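Local coordinates for putative endonuclease/exonuclease/phosphatase family protein (Bacteroides vulgatus ATCC 8482, PDB 3G6S), which is a putative hydrolase of the DNase I-like endonuclease/exonuclease/phosphatase family and probably cleaves phosphodiester bonds in nucleic acids, at residues Asn21-Gln24 / Tyr25-Asp28; Arg214-Ala217 / Glu218-Glu221. All coordinates share one frame; numbering follows the deposited sequence.

Contact 1: residues Asn21-Gln24 / Tyr25-Asp28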
loop_
_atom_site.group_PDB
_atom_site.type_symbol
_atom_site.label_atom_id
_atom_site.label_comp_id
_atom_site.label_asym_id
_atom_site.label_seq_id
_atom_site.Cartn_x
_atom_site.Cartn_y
_atom_site.Cartn_z
ATOM N N ASN A 21 9.219 19.531 -6.951
ATOM C CA ASN A 21 8.348 18.455 -6.491
ATOM C C ASN A 21 9.194 17.371 -5.836
ATOM O O ASN A 21 8.677 16.319 -5.453
ATOM C CB ASN A 21 7.555 17.838 -7.643
ATOM C CG ASN A 21 6.397 18.704 -8.078
ATOM O OD1 ASN A 21 5.717 19.310 -7.246
ATOM N ND2 ASN A 21 6.145 18.751 -9.380
ATOM N N ASN A 22 10.497 17.631 -5.714
ATOM C CA ASN A 22 11.412 16.675 -5.105
ATOM C C ASN A 22 10.983 16.302 -3.694
ATOM O O ASN A 22 10.344 17.088 -2.993
ATOM C CB ASN A 22 12.840 17.230 -5.060
ATOM C CG ASN A 22 13.818 16.254 -4.420
ATOM O OD1 ASN A 22 14.043 15.152 -4.930
ATOM N ND2 ASN A 22 14.396 16.650 -3.295
ATOM N N TRP A 23 11.357 15.095 -3.288
ATOM C CA TRP A 23 11.031 14.573 -1.973
ATOM C C TRP A 23 11.401 15.513 -0.828
ATOM O O TRP A 23 10.731 15.538 0.210
ATOM C CB TRP A 23 11.720 13.222 -1.771
ATOM C CG TRP A 23 11.657 12.731 -0.374
ATOM C CD1 TRP A 23 12.673 12.706 0.525
ATOM C CD2 TRP A 23 10.504 12.217 0.301
ATOM N NE1 TRP A 23 12.228 12.207 1.727
ATOM C CE2 TRP A 23 10.900 11.900 1.615
ATOM C CE3 TRP A 23 9.175 11.996 -0.080
ATOM C CZ2 TRP A 23 10.010 11.366 2.557
ATOM C CZ3 TRP A 23 8.287 11.464 0.858
ATOM C CH2 TRP A 23 8.712 11.157 2.162
ATOM N N GLN A 24 12.464 16.286 -1.008
ATOM C CA GLN A 24 12.890 17.208 0.039
ATOM C C GLN A 24 11.817 18.251 0.369
ATOM O O GLN A 24 11.705 18.681 1.516
ATOM C CB GLN A 24 14.196 17.904 -0.360
ATOM C CG GLN A 24 15.390 16.953 -0.539
ATOM C CD GLN A 24 15.604 16.027 0.658
ATOM O OE1 GLN A 24 15.632 16.475 1.807
ATOM N NE2 GLN A 24 15.770 14.733 0.389
ATOM N N TYR A 25 11.017 18.638 -0.624
ATOM C CA TYR A 25 9.972 19.637 -0.410
ATOM C C TYR A 25 8.625 19.027 -0.019
ATOM O O TYR A 25 7.653 19.747 0.197
ATOM C CB TYR A 25 9.786 20.493 -1.675
ATOM C CG TYR A 25 11.072 21.067 -2.226
ATOM C CD1 TYR A 25 11.865 21.919 -1.458
ATOM C CD2 TYR A 25 11.516 20.723 -3.503
ATOM C CE1 TYR A 25 13.078 22.412 -1.943
ATOM C CE2 TYR A 25 12.726 21.209 -3.999
ATOM C CZ TYR A 25 13.505 22.050 -3.215
ATOM O OH TYR A 25 14.719 22.496 -3.687
ATOM N N ARG A 26 8.573 17.703 0.089
ATOM C CA ARG A 26 7.332 17.026 0.426
ATOM C C ARG A 26 7.421 16.253 1.731
ATOM O O ARG A 26 6.396 15.937 2.340
ATOM C CB ARG A 26 6.945 16.098 -0.724
ATOM C CG ARG A 26 6.858 16.851 -2.041
ATOM C CD ARG A 26 6.337 16.006 -3.190
ATOM N NE ARG A 26 7.328 15.075 -3.735
ATOM C CZ ARG A 26 7.489 13.819 -3.329
ATOM N NH1 ARG A 26 6.728 13.328 -2.357
ATOM N NH2 ARG A 26 8.387 13.045 -3.922
ATOM N N LYS A 27 8.655 15.967 2.149
ATOM C CA LYS A 27 8.944 15.230 3.383
ATOM C C LYS A 27 8.013 15.588 4.537
ATOM O O LYS A 27 7.295 14.734 5.043
ATOM C CB LYS A 27 10.376 15.501 3.860
ATOM C CG LYS A 27 11.498 15.099 2.916
ATOM C CD LYS A 27 12.854 15.069 3.658
ATOM C CE LYS A 27 13.142 16.366 4.420
ATOM N NZ LYS A 27 14.267 16.195 5.372
ATOM N N ASP A 28 8.054 16.849 4.963
ATOM C CA ASP A 28 7.240 17.305 6.073
ATOM C C ASP A 28 5.754 17.233 5.801
ATOM O O ASP A 28 4.981 16.830 6.678
ATOM C CB ASP A 28 7.632 18.724 6.464
ATOM C CG ASP A 28 8.928 18.766 7.259
ATOM O OD1 ASP A 28 9.927 18.157 6.802
ATOM O OD2 ASP A 28 8.955 19.403 8.338
#

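Contact 2: residues Arg214-Ala217 / Glu218-Glu221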
loop_
_atom_site.group_PDB
_atom_site.type_symbol
_atom_site.label_atom_id
_atom_site.label_comp_id
_atom_site.label_asym_id
_atom_site.label_seq_id
_atom_site.Cartn_x
_atom_site.Cartn_y
_atom_site.Cartn_z
ATOM N N ARG A 214 -0.763 17.642 -13.080
ATOM C CA ARG A 214 -0.555 18.024 -14.466
ATOM C C ARG A 214 -1.570 17.366 -15.390
ATOM O O ARG A 214 -1.722 17.755 -16.545
ATOM C CB ARG A 214 0.879 17.709 -14.897
ATOM C CG ARG A 214 1.849 18.781 -14.436
ATOM C CD ARG A 214 3.297 18.459 -14.754
ATOM N NE ARG A 214 3.746 17.251 -14.078
ATOM C CZ ARG A 214 5.016 16.879 -13.976
ATOM N NH1 ARG A 214 5.975 17.630 -14.509
ATOM N NH2 ARG A 214 5.330 15.753 -13.344
ATOM N N ILE A 215 -2.280 16.373 -14.872
ATOM C CA ILE A 215 -3.299 15.689 -15.653
ATOM C C ILE A 215 -4.671 16.205 -15.207
ATOM O O ILE A 215 -4.962 16.268 -14.008
ATOM C CB ILE A 215 -3.222 14.158 -15.447
ATOM C CG1 ILE A 215 -1.841 13.658 -15.841
ATOM C CG2 ILE A 215 -4.263 13.467 -16.280
ATOM C CD1 ILE A 215 -1.651 12.179 -15.645
ATOM N N PRO A 216 -5.523 16.604 -16.166
ATOM C CA PRO A 216 -6.850 17.105 -15.799
ATOM C C PRO A 216 -7.640 16.041 -15.041
ATOM O O PRO A 216 -7.618 14.866 -15.402
ATOM C CB PRO A 216 -7.470 17.458 -17.149
ATOM C CG PRO A 216 -6.819 16.490 -18.089
ATOM C CD PRO A 216 -5.372 16.535 -17.630
ATOM N N ALA A 217 -8.337 16.465 -13.992
ATOM C CA ALA A 217 -9.128 15.559 -13.167
ATOM C C ALA A 217 -9.948 14.543 -13.965
ATOM O O ALA A 217 -9.885 13.343 -13.693
ATOM C CB ALA A 217 -10.043 16.359 -12.246
ATOM N N GLU A 218 -10.707 15.017 -14.947
ATOM C CA GLU A 218 -11.538 14.123 -15.745
ATOM C C GLU A 218 -10.772 12.987 -16.411
ATOM O O GLU A 218 -11.345 11.937 -16.695
ATOM C CB GLU A 218 -12.308 14.907 -16.817
ATOM C CG GLU A 218 -11.426 15.684 -17.781
ATOM C CD GLU A 218 -11.222 17.126 -17.350
ATOM O OE1 GLU A 218 -10.844 17.348 -16.172
ATOM O OE2 GLU A 218 -11.432 18.034 -18.193
ATOM N N ASP A 219 -9.481 13.182 -16.657
ATOM C CA ASP A 219 -8.685 12.140 -17.303
ATOM C C ASP A 219 -7.833 11.327 -16.339
ATOM O O ASP A 219 -7.035 10.494 -16.764
ATOM C CB ASP A 219 -7.785 12.740 -18.390
ATOM C CG ASP A 219 -8.576 13.379 -19.517
ATOM O OD1 ASP A 219 -9.618 12.806 -19.913
ATOM O OD2 ASP A 219 -8.148 14.442 -20.018
ATOM N N CYS A 220 -7.995 11.565 -15.044
ATOM C CA CYS A 220 -7.222 10.830 -14.053
ATOM C C CYS A 220 -7.849 9.470 -13.752
ATOM O O CYS A 220 -9.072 9.302 -13.801
ATOM C CB CYS A 220 -7.107 11.640 -12.767
ATOM S SG CYS A 220 -6.076 13.102 -12.894
ATOM N N GLU A 221 -6.999 8.504 -13.440
ATOM C CA GLU A 221 -7.463 7.165 -13.142
ATOM C C GLU A 221 -7.104 6.748 -11.728
ATOM O O GLU A 221 -6.233 7.342 -11.081
ATOM C CB GLU A 221 -6.842 6.163 -14.102
ATOM C CG GLU A 221 -6.871 6.577 -15.553
ATOM C CD GLU A 221 -6.250 5.523 -16.439
ATOM O OE1 GLU A 221 -5.195 4.964 -16.042
ATOM O OE2 GLU A 221 -6.804 5.263 -17.532
#

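Contact 1: residues Asn21-Gln24 / Tyr25-Asp28
R26 reaches back along the chain to N21, its NE donating to N21 O at 2.5 Å (N-H...O angle 163°). The R26 chain, extended at chi2 (-174°), bends at chi3 (-77°) to bring NE to that oxygen. The oxygen lies in the guanidinium plane, while NE is tilted from the carbonyl plane. One face of the guanidinium rests on W23 CA, and NH1 comes to the indole edge, 3.6 Å from W23 CE3. K27 also meets this indole: as modelled, CG lies over one face in a CH-pi contact, 3.5 Å from the centroid of the five-membered ring, though its exact place is uncertain. The backbone turns here, with Y25 N donating to N22 O at 2.9 Å. R26 NH1 binds the backbone O of I11 and of L248, and NH2 that of R12, giving the buried guanidinium N-H groups carbonyl acceptors. With an alanine here, the carbonyls of N21, I11, R12 and L248 would probably lose this donor, and the indole edge its neighbour. The segment leads from the loop after strand 2-10 into helix 27-36; W23, just before that helix, packs on helix 49-58 through Q51 and L55, its NE1 hydrogen-bonded to D54.

Contact 2: residues Arg214-Ala217 / Glu218-Glu221
E218 folds back over the residue before it, its carboxylate reaching P216. CB starts beside the peptide it has just left, 3.7 Å from A217 C. CG then stands between the backbone N and the carbonyl carbon (chi1 59°), and the chain bends again at chi2, which swings the carboxylate back toward the proline. There CD approaches P216 CB, and OE1 comes to 3.5 Å from that same P216 CB. OE1 also lies near A217 N, but at an angle too poor for a hydrogen bond; the carboxylate touches the proline ring at CB, with OE1 its nearest atom.

D219 comes to the neighbouring corner of the same ring. Its CB lies near P216 CG, and its OD2 approaches P216 CG at 3.1 Å, the two side chains crossing obliquely. P216 therefore carries a carboxylate oxygen at each of two adjacent ring carbons.

The backbone beneath is a single turn of 3-10 helix, recognisable by its i to i+3 bonding: D219 N donates to P216 O at 2.8 Å, and C220 N donates to A217 O at 2.9 Å.

Beyond this turn C220 swings its sulfur back toward I215. With SG anti to the carbonyl carbon (chi1 -70°), the thiol lies 3.9 Å from I215 CG2, an apolar contact, and 3.5 Å from I215 O. Y207 and H210 also touch C220, while Y207 packs on A217; the turn lies at the surface, in the connection between strands 201-204 and 224-228, and E221 pairs its backbone with T208.

How the contacts relate
Contacts 1 and 2 are both local, each within one short stretch, and share i to i+3 backbone bonds, but contact 1 adds a bond from a side chain to the backbone. They differ in setting. Residues 21-28 lead into helix 27-36 with a buried arginine and tryptophan, whereas residues 214-221 make a surface turn between strands of different sheets, 201-204 of the seven-stranded and 224-228 of the six-stranded one. Their centres are about 22 Å apart, and they do not touch. The nearest atoms are N21 ND2 and R214 NH2, 5.0 Å apart; N21 also touches F212, two residues before contact 2 begins in the chain.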